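Local coordinates for protein diaminopimelate decarboxylase (Aquifex aeolicus, PDB 2P3E) that probably catalyses the pyridoxal-phosphate-dependent decarboxylation of meso-diaminopimelate to L-lysine, the last step of the diaminopimelate route of lysine biosynthesis, at residues Y92-A97 with E102-A107; D118-E123 with D136-I141; E332-K337 with R365-A370. One frame throughout, in Å; residues are numbered along the deposited sequence.

Contact 1 of 3, residues Y92-A97 with E102-A107; sequences YLAKKA and ERIVYA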
loop_
_atom_site.group_PDB
_atom_site.type_symbol
_atom_site.label_atom_id
_atom_site.label_comp_id
_atom_site.label_asym_id
_atom_site.label_seq_id
_atom_site.Cartn_x
_atom_site.Cartn_y
_atom_site.Cartn_z
ATOM N N TYR B 92 -7.860 -19.596 2.211
ATOM C CA TYR B 92 -7.470 -19.909 3.600
ATOM C C TYR B 92 -8.392 -19.190 4.563
ATOM O O TYR B 92 -8.954 -19.803 5.477
ATOM C CB TYR B 92 -5.989 -19.539 3.813
ATOM C CG TYR B 92 -5.563 -19.132 5.220
ATOM C CD1 TYR B 92 -4.956 -20.050 6.077
ATOM C CD2 TYR B 92 -5.723 -17.815 5.665
ATOM C CE1 TYR B 92 -4.546 -19.688 7.365
ATOM C CE2 TYR B 92 -5.335 -17.440 6.959
ATOM C CZ TYR B 92 -4.744 -18.383 7.795
ATOM O OH TYR B 92 -4.341 -17.998 9.052
ATOM N N LEU B 93 -8.570 -17.892 4.324
ATOM C CA LEU B 93 -9.384 -17.044 5.171
ATOM C C LEU B 93 -10.843 -17.462 5.177
ATOM O O LEU B 93 -11.454 -17.599 6.245
ATOM C CB LEU B 93 -9.236 -15.612 4.697
ATOM C CG LEU B 93 -9.653 -14.464 5.593
ATOM C CD1 LEU B 93 -8.688 -14.304 6.768
ATOM C CD2 LEU B 93 -9.597 -13.277 4.691
ATOM N N ALA B 94 -11.403 -17.707 3.990
ATOM C CA ALA B 94 -12.812 -18.123 3.888
ATOM C C ALA B 94 -13.017 -19.423 4.677
ATOM O O ALA B 94 -13.965 -19.540 5.464
ATOM C CB ALA B 94 -13.217 -18.310 2.405
ATOM N N LYS B 95 -12.102 -20.374 4.475
ATOM C CA LYS B 95 -12.173 -21.689 5.136
ATOM C C LYS B 95 -12.048 -21.613 6.659
ATOM O O LYS B 95 -12.807 -22.269 7.368
ATOM C CB LYS B 95 -11.147 -22.665 4.532
ATOM C CG LYS B 95 -11.578 -23.216 3.163
ATOM C CD LYS B 95 -10.423 -23.867 2.388
ATOM C CE LYS B 95 -10.147 -25.288 2.830
ATOM N NZ LYS B 95 -9.133 -25.963 1.959
ATOM N N LYS B 96 -11.121 -20.785 7.148
ATOM C CA LYS B 96 -10.945 -20.532 8.574
ATOM C C LYS B 96 -12.163 -19.885 9.193
ATOM O O LYS B 96 -12.465 -20.118 10.375
ATOM C CB LYS B 96 -9.751 -19.603 8.824
ATOM C CG LYS B 96 -8.397 -20.270 8.744
ATOM C CD LYS B 96 -7.978 -20.852 10.084
ATOM C CE LYS B 96 -6.558 -21.368 9.993
ATOM N NZ LYS B 96 -6.212 -22.207 11.181
ATOM N N ALA B 97 -12.847 -19.054 8.412
ATOM C CA ALA B 97 -14.067 -18.406 8.878
ATOM C C ALA B 97 -15.314 -19.296 8.791
ATOM O O ALA B 97 -16.419 -18.848 9.105
ATOM C CB ALA B 97 -14.284 -17.082 8.127
ATOM N N GLU B 102 -18.293 -25.262 -1.111
ATOM C CA GLU B 102 -19.518 -25.262 -1.915
ATOM C C GLU B 102 -20.133 -23.861 -2.096
ATOM O O GLU B 102 -20.992 -23.660 -2.962
ATOM C CB GLU B 102 -20.542 -26.248 -1.332
ATOM C CG GLU B 102 -20.076 -27.725 -1.351
ATOM C CD GLU B 102 -19.197 -28.115 -0.178
ATOM O OE1 GLU B 102 -18.930 -27.261 0.684
ATOM O OE2 GLU B 102 -18.765 -29.290 -0.112
ATOM N N ARG B 103 -19.707 -22.891 -1.281
ATOM C CA ARG B 103 -20.156 -21.500 -1.444
ATOM C C ARG B 103 -18.988 -20.564 -1.838
ATOM O O ARG B 103 -19.089 -19.352 -1.712
ATOM C CB ARG B 103 -20.828 -21.000 -0.173
ATOM C CG ARG B 103 -22.031 -21.858 0.317
ATOM C CD ARG B 103 -22.985 -21.067 1.223
ATOM N NE ARG B 103 -22.294 -20.364 2.318
ATOM C CZ ARG B 103 -22.378 -20.666 3.621
ATOM N NH1 ARG B 103 -23.147 -21.681 4.040
ATOM N NH2 ARG B 103 -21.704 -19.933 4.520
ATOM N N ILE B 104 -17.892 -21.134 -2.332
ATOM C CA ILE B 104 -16.712 -20.342 -2.697
ATOM C C ILE B 104 -16.501 -20.314 -4.210
ATOM O O ILE B 104 -16.498 -21.374 -4.866
ATOM C CB ILE B 104 -15.441 -20.872 -1.976
ATOM C CG1 ILE B 104 -15.627 -20.771 -0.456
ATOM C CG2 ILE B 104 -14.139 -20.181 -2.510
ATOM C CD1 ILE B 104 -14.426 -21.263 0.360
ATOM N N VAL B 105 -16.348 -19.099 -4.758
ATOM C CA VAL B 105 -16.017 -18.912 -6.169
ATOM C C VAL B 105 -14.676 -18.159 -6.292
ATOM O O VAL B 105 -14.376 -17.282 -5.485
ATOM C CB VAL B 105 -17.148 -18.182 -6.957
ATOM C CG1 VAL B 105 -18.450 -19.021 -6.958
ATOM C CG2 VAL B 105 -17.417 -16.778 -6.379
ATOM N N TYR B 106 -13.889 -18.498 -7.305
ATOM C CA TYR B 106 -12.515 -18.021 -7.372
ATOM C C TYR B 106 -12.312 -17.242 -8.669
ATOM O O TYR B 106 -12.323 -17.832 -9.756
ATOM C CB TYR B 106 -11.545 -19.215 -7.276
ATOM C CG TYR B 106 -10.035 -18.929 -7.076
ATOM C CD1 TYR B 106 -9.171 -19.964 -6.706
ATOM C CD2 TYR B 106 -9.489 -17.660 -7.232
ATOM C CE1 TYR B 106 -7.797 -19.746 -6.521
ATOM C CE2 TYR B 106 -8.110 -17.435 -7.050
ATOM C CZ TYR B 106 -7.276 -18.484 -6.693
ATOM O OH TYR B 106 -5.907 -18.276 -6.501
ATOM N N ALA B 107 -12.129 -15.927 -8.549
ATOM C CA ALA B 107 -11.926 -15.062 -9.719
ATOM C C ALA B 107 -10.493 -14.544 -9.843
ATOM O O ALA B 107 -9.619 -14.890 -9.063
ATOM C CB ALA B 107 -12.891 -13.914 -9.704
#
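With CG1 set opposite the carbonyl carbon (chi1 -61°) and the chain then fully extended (chi2 180°), Ile-104 sends its CD1 methyl away from strand 104-106 to the helix, where it meets the methyl of Ala-94. Ile-104 CD1 lies 3.8 Å from Ala-94 CB, methyl against methyl. Both CB atoms point across the gap, and the longer isoleucine spans most of the 8.0 Å between Ala-94 CA and Ile-104 CA. On the flank, the aliphatic part of Lys-95 adds a looser touch, with Lys-95 CG 4.4 Å from Ile-104 CD1; its ammonium continues beyond the contact to a hydrogen bond with Ser-122. Ala-94 also rests on Ala-83 and Ile-104 on Ile-85, both from strand 82-85. Helix 88-96 thus lies over two parallel neighbours, as the helix of a right-handed beta-alpha-beta crossover does in a TIM barrel. No hydrogen bond joins helix and strand here. The chemistry implies that the two meet through apolar packing alone, while backbone hydrogen bonds join the strand to its neighbours in the sheet and the polar end of the lysine turns to a different element.

Contact 2 of 3, residues D118-E123 with D136-I141; sequences DAVDSE and DVLNEI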
loop_
_atom_site.group_PDB
_atom_site.type_symbol
_atom_site.label_atom_id
_atom_site.label_comp_id
_atom_site.label_asym_id
_atom_site.label_seq_id
_atom_site.Cartn_x
_atom_site.Cartn_y
_atom_site.Cartn_z
ATOM N N ASP B 118 -4.701 -26.059 -4.527
ATOM C CA ASP B 118 -5.446 -25.972 -3.275
ATOM C C ASP B 118 -6.950 -25.804 -3.494
ATOM O O ASP B 118 -7.761 -26.429 -2.801
ATOM C CB ASP B 118 -4.901 -24.828 -2.418
ATOM C CG ASP B 118 -3.535 -25.145 -1.819
ATOM O OD1 ASP B 118 -3.027 -26.282 -1.982
ATOM O OD2 ASP B 118 -2.962 -24.245 -1.178
ATOM N N ALA B 119 -7.324 -24.955 -4.451
ATOM C CA ALA B 119 -8.736 -24.697 -4.710
ATOM C C ALA B 119 -9.418 -25.909 -5.363
ATOM O O ALA B 119 -10.536 -26.244 -5.029
ATOM C CB ALA B 119 -8.909 -23.441 -5.569
ATOM N N VAL B 120 -8.739 -26.549 -6.306
ATOM C CA VAL B 120 -9.290 -27.757 -6.953
ATOM C C VAL B 120 -9.485 -28.825 -5.883
ATOM O O VAL B 120 -10.563 -29.396 -5.756
ATOM C CB VAL B 120 -8.397 -28.251 -8.119
ATOM C CG1 VAL B 120 -8.814 -29.646 -8.594
ATOM C CG2 VAL B 120 -8.465 -27.265 -9.276
ATOM N N ASP B 121 -8.437 -29.052 -5.094
ATOM C CA ASP B 121 -8.494 -29.981 -3.959
ATOM C C ASP B 121 -9.606 -29.670 -2.957
ATOM O O ASP B 121 -10.246 -30.591 -2.419
ATOM C CB ASP B 121 -7.140 -30.016 -3.248
ATOM C CG ASP B 121 -6.835 -31.373 -2.677
ATOM O OD1 ASP B 121 -7.138 -31.580 -1.488
ATOM O OD2 ASP B 121 -6.324 -32.237 -3.421
ATOM N N SER B 122 -9.853 -28.374 -2.718
ATOM C CA SER B 122 -10.903 -27.951 -1.818
ATOM C C SER B 122 -12.298 -28.150 -2.420
ATOM O O SER B 122 -13.283 -27.981 -1.718
ATOM C CB SER B 122 -10.718 -26.483 -1.406
ATOM O OG SER B 122 -9.499 -26.312 -0.687
ATOM N N GLU B 123 -12.367 -28.509 -3.705
ATOM C CA GLU B 123 -13.656 -28.678 -4.403
ATOM C C GLU B 123 -14.550 -27.418 -4.311
ATOM O O GLU B 123 -15.717 -27.488 -3.924
ATOM C CB GLU B 123 -14.391 -29.934 -3.892
ATOM C CG GLU B 123 -13.651 -31.242 -4.172
ATOM C CD GLU B 123 -13.844 -31.784 -5.607
ATOM O OE1 GLU B 123 -14.474 -31.126 -6.474
ATOM O OE2 GLU B 123 -13.362 -32.899 -5.874
ATOM N N ASP B 136 -6.312 -24.725 -19.678
ATOM C CA ASP B 136 -5.349 -25.813 -19.877
ATOM C C ASP B 136 -4.655 -26.194 -18.567
ATOM O O ASP B 136 -4.532 -27.388 -18.227
ATOM C CB ASP B 136 -4.300 -25.378 -20.907
ATOM C CG ASP B 136 -4.852 -25.308 -22.311
ATOM O OD1 ASP B 136 -5.785 -26.064 -22.620
ATOM O OD2 ASP B 136 -4.349 -24.495 -23.117
ATOM N N VAL B 137 -4.220 -25.165 -17.835
ATOM C CA VAL B 137 -3.573 -25.325 -16.528
ATOM C C VAL B 137 -4.493 -25.975 -15.507
ATOM O O VAL B 137 -4.103 -26.961 -14.865
ATOM C CB VAL B 137 -3.023 -23.973 -15.986
ATOM C CG1 VAL B 137 -2.529 -24.131 -14.540
ATOM C CG2 VAL B 137 -1.917 -23.447 -16.883
ATOM N N LEU B 138 -5.711 -25.434 -15.353
ATOM C CA LEU B 138 -6.714 -26.024 -14.470
ATOM C C LEU B 138 -7.030 -27.468 -14.840
ATOM O O LEU B 138 -7.207 -28.323 -13.964
ATOM C CB LEU B 138 -8.024 -25.232 -14.517
ATOM C CG LEU B 138 -8.383 -24.197 -13.466
ATOM C CD1 LEU B 138 -9.809 -23.732 -13.769
ATOM C CD2 LEU B 138 -8.277 -24.743 -12.041
ATOM N N ASN B 139 -7.129 -27.724 -16.141
ATOM C CA ASN B 139 -7.412 -29.075 -16.633
ATOM C C ASN B 139 -6.260 -30.029 -16.267
ATOM O O ASN B 139 -6.493 -31.160 -15.831
ATOM C CB ASN B 139 -7.636 -29.049 -18.146
ATOM C CG ASN B 139 -8.044 -30.405 -18.707
ATOM O OD1 ASN B 139 -9.073 -30.970 -18.327
ATOM N ND2 ASN B 139 -7.236 -30.926 -19.626
ATOM N N GLU B 140 -5.027 -29.560 -16.446
ATOM C CA GLU B 140 -3.839 -30.359 -16.111
ATOM C C GLU B 140 -3.794 -30.692 -14.620
ATOM O O GLU B 140 -3.580 -31.852 -14.243
ATOM C CB GLU B 140 -2.557 -29.653 -16.573
ATOM C CG GLU B 140 -1.258 -30.457 -16.340
ATOM C CD GLU B 140 -0.131 -30.069 -17.300
ATOM O OE1 GLU B 140 -0.056 -28.884 -17.710
ATOM N N ILE B 141 -4.022 -29.673 -13.787
ATOM C CA ILE B 141 -4.043 -29.798 -12.319
ATOM C C ILE B 141 -5.161 -30.700 -11.799
ATOM O O ILE B 141 -4.923 -31.542 -10.917
ATOM C CB ILE B 141 -4.131 -28.412 -11.626
ATOM C CG1 ILE B 141 -2.799 -27.660 -11.779
ATOM C CG2 ILE B 141 -4.533 -28.571 -10.157
ATOM C CD1 ILE B 141 -2.869 -26.153 -11.531
#
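Val-120 fits against Leu-138 and Ile-141, which lie one helical turn apart on helix 132-145. The tight part is a single methyl pair: Val-120 CG2 is 3.7 Å from Leu-138 CD2, the two side chains approaching at a slant. The same CG2 faces Ile-141 CG2 at a slacker 4.2 Å, so one branch of the valine serves both partners. Its first torsion explains the choice: CG1 stands anti to the backbone N (chi1 168°), which leaves CG2 opposite the carbonyl carbon and turned to the other helix. Val-120 and Leu-138 both reach Phe-127 of strand 126-129 as well, which backs the cluster on the barrel side.

Solvent reaches the flank and the back of helix 113-121: Asp-121 is exposed at the flank, and Asp-118 points its CB away from helix 132-145. Here Ser-122 OG donates to Asp-118 O at 2.7 Å, while Ser-122 N binds the same oxygen from the opposite face of the carbonyl plane. Two donors therefore grip one carbonyl in the last turn. The chain then leaves the helix at Glu-123, whose positive phi (55°) closes a Schellman motif; its carboxylate forms a salt bridge with Arg-150. Adjacent helices packed by branched apolar side chains over the strand between them are characteristic of the outer layer of a TIM barrel, here the pyridoxal-binding domain.

Contact 3 of 3, residues E332-K337 with R365-A370; sequences ETKERK and RGEYLA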
loop_
_atom_site.group_PDB
_atom_site.type_symbol
_atom_site.label_atom_id
_atom_site.label_comp_id
_atom_site.label_asym_id
_atom_site.label_seq_id
_atom_site.Cartn_x
_atom_site.Cartn_y
_atom_site.Cartn_z
ATOM N N GLU B 332 -16.014 15.210 18.453
ATOM C CA GLU B 332 -16.685 16.197 19.323
ATOM C C GLU B 332 -17.087 17.436 18.510
ATOM O O GLU B 332 -16.222 18.128 17.968
ATOM C CB GLU B 332 -15.776 16.628 20.491
ATOM C CG GLU B 332 -15.541 15.594 21.592
ATOM C CD GLU B 332 -14.981 16.194 22.898
ATOM O OE1 GLU B 332 -14.772 17.422 22.987
ATOM O OE2 GLU B 332 -14.739 15.432 23.862
ATOM N N THR B 333 -18.391 17.699 18.398
ATOM C CA THR B 333 -18.883 18.985 17.859
ATOM C C THR B 333 -18.871 20.023 18.980
ATOM O O THR B 333 -19.363 19.751 20.081
ATOM C CB THR B 333 -20.361 18.948 17.415
ATOM O OG1 THR B 333 -20.769 17.636 17.011
ATOM C CG2 THR B 333 -20.636 19.974 16.288
ATOM N N LYS B 334 -18.348 21.215 18.694
ATOM C CA LYS B 334 -18.208 22.257 19.724
ATOM C C LYS B 334 -18.710 23.650 19.330
ATOM O O LYS B 334 -18.256 24.651 19.899
ATOM C CB LYS B 334 -16.749 22.358 20.176
ATOM C CG LYS B 334 -16.332 21.329 21.207
ATOM C CD LYS B 334 -14.847 21.413 21.478
ATOM C CE LYS B 334 -14.448 20.421 22.554
ATOM N NZ LYS B 334 -12.975 20.448 22.791
ATOM N N GLU B 335 -19.640 23.728 18.380
ATOM C CA GLU B 335 -20.147 25.026 17.889
ATOM C C GLU B 335 -18.991 26.011 17.708
ATOM O O GLU B 335 -18.875 27.029 18.414
ATOM C CB GLU B 335 -21.250 25.595 18.801
ATOM C CG GLU B 335 -22.566 24.811 18.752
ATOM N N ARG B 336 -18.100 25.646 16.794
ATOM C CA ARG B 336 -16.972 26.472 16.419
ATOM C C ARG B 336 -17.113 26.845 14.945
ATOM O O ARG B 336 -17.934 26.265 14.223
ATOM C CB ARG B 336 -15.670 25.699 16.619
ATOM C CG ARG B 336 -15.366 25.337 18.048
ATOM C CD ARG B 336 -14.264 24.313 18.095
ATOM N NE ARG B 336 -14.704 22.998 17.622
ATOM C CZ ARG B 336 -13.975 21.889 17.734
ATOM N NH1 ARG B 336 -12.763 21.945 18.289
ATOM N NH2 ARG B 336 -14.445 20.733 17.289
ATOM N N LYS B 337 -16.310 27.810 14.511
ATOM C CA LYS B 337 -16.196 28.169 13.099
ATOM C C LYS B 337 -15.607 26.982 12.302
ATOM O O LYS B 337 -14.839 26.167 12.840
ATOM C CB LYS B 337 -15.296 29.403 12.970
ATOM C CG LYS B 337 -15.201 30.038 11.583
ATOM C CD LYS B 337 -14.188 31.187 11.584
ATOM C CE LYS B 337 -12.766 30.674 11.802
ATOM N NZ LYS B 337 -11.788 31.719 12.266
ATOM N N ARG B 365 -5.098 20.133 18.635
ATOM C CA ARG B 365 -4.222 19.027 18.977
ATOM C C ARG B 365 -4.868 18.186 20.089
ATOM O O ARG B 365 -5.357 18.736 21.078
ATOM C CB ARG B 365 -2.845 19.561 19.417
ATOM C CG ARG B 365 -1.915 18.493 19.996
ATOM C CD ARG B 365 -0.427 18.922 19.979
ATOM N NE ARG B 365 0.481 17.753 19.963
ATOM C CZ ARG B 365 0.954 17.199 21.069
ATOM N NH1 ARG B 365 0.595 17.712 22.230
ATOM N NH2 ARG B 365 1.773 16.160 21.032
ATOM N N GLY B 366 -4.904 16.866 19.896
ATOM C CA GLY B 366 -5.458 15.943 20.888
ATOM C C GLY B 366 -6.891 15.508 20.576
ATOM O O GLY B 366 -7.351 14.463 21.052
ATOM N N GLU B 367 -7.603 16.308 19.782
ATOM C CA GLU B 367 -8.973 15.960 19.390
ATOM C C GLU B 367 -8.965 14.835 18.362
ATOM O O GLU B 367 -7.990 14.674 17.640
ATOM C CB GLU B 367 -9.679 17.151 18.763
ATOM C CG GLU B 367 -10.229 18.145 19.744
ATOM C CD GLU B 367 -11.109 19.154 19.047
ATOM O OE1 GLU B 367 -12.226 18.797 18.585
ATOM O OE2 GLU B 367 -10.671 20.303 18.956
ATOM N N TYR B 368 -10.072 14.096 18.282
ATOM C CA TYR B 368 -10.204 13.000 17.317
ATOM C C TYR B 368 -11.122 13.351 16.145
ATOM O O TYR B 368 -12.110 14.086 16.320
ATOM C CB TYR B 368 -10.736 11.740 18.010
ATOM C CG TYR B 368 -9.940 11.329 19.220
ATOM C CD1 TYR B 368 -8.719 10.661 19.080
ATOM C CD2 TYR B 368 -10.403 11.617 20.517
ATOM C CE1 TYR B 368 -7.976 10.281 20.216
ATOM C CE2 TYR B 368 -9.666 11.249 21.653
ATOM C CZ TYR B 368 -8.467 10.585 21.492
ATOM O OH TYR B 368 -7.742 10.195 22.596
ATOM N N LEU B 369 -10.792 12.815 14.962
ATOM C CA LEU B 369 -11.648 12.922 13.774
ATOM C C LEU B 369 -12.114 11.519 13.344
ATOM O O LEU B 369 -11.412 10.531 13.592
ATOM C CB LEU B 369 -10.874 13.571 12.612
ATOM C CG LEU B 369 -10.229 14.956 12.847
ATOM C CD1 LEU B 369 -9.459 15.445 11.612
ATOM C CD2 LEU B 369 -11.330 15.934 13.224
ATOM N N ALA B 370 -13.301 11.443 12.741
ATOM C CA ALA B 370 -13.825 10.227 12.137
ATOM C C ALA B 370 -13.831 10.332 10.617
ATOM O O ALA B 370 -14.444 11.242 10.050
ATOM C CB ALA B 370 -15.237 9.921 12.658
HETATM O O HOH W 1 -13.285 16.078 17.773
#
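Arg-336 and Glu-367 run at each other from opposite directions and join end-on in a bidentate salt bridge, which ties the loop between strands 328-330 and 338-344 to the residue just before strand 368-371 in the mixed beta-sheet domain. The guanidinium and carboxylate planes are only 24° apart, so the two groups lie nearly flat with each other. Arg-336 NH1 donates to Glu-367 OE2 at 2.7 Å, on the syn side of that oxygen and almost exactly in the guanidinium plane. Beside it, Arg-336 NH2 reaches the syn lone pair of Glu-367 OE1 at 3.2 Å. The arginine chain bends at chi3 (-71°) to present this end, whereas the glutamate is extended beyond CG and arrives straight.

Lys-334 lies over the arginine end of the pair: its CD sits over the centre of one guanidinium face, 3.8 Å above the plane. Its ammonium forms a salt bridge with Glu-332 in the same loop, Lys-334 NZ being 3.5 Å from Glu-332 OE1, while the other oxygen of Glu-332 binds Lys-26. The bridge is also held from outside, since Arg-336 NH2 has a second carboxylate in Glu-361 and Glu-367 OE2 accepts from the backbone N of Gln-364. Arg-336, with Lys-334 NZ 4.5 Å from Glu-367 OE2, would be expected to favour the ionised form of Glu-367. One water completes the join: it accepts from Glu-332 N and donates to Glu-367 OE1 at 3.0 Å and to Tyr-368 O at 2.7 Å.

In the fold
Contacts 1 and 2 are neighbours in the barrel, their centres 15 Å apart. They meet directly: Lys-95 NZ lies 2.7 Å from Ser-122 OG, and Tyr-106 CD1 packs on Ala-119 CB at 3.7 Å, so strand 104-106 touches helix 113-121, the next element in the chain. Contact 1 lies nearer the probable cofactor site, the side chain of Ile-104 being about 9 Å from that of Glu-279, whereas contact 2 is peripheral. Contact 3 belongs to the beta domain across the chain's centre, its centre about 42 Å from that of contact 1 and 54 Å from that of contact 2. In the dimer, however, Arg-365 of one subunit packs on Val-137 of the other.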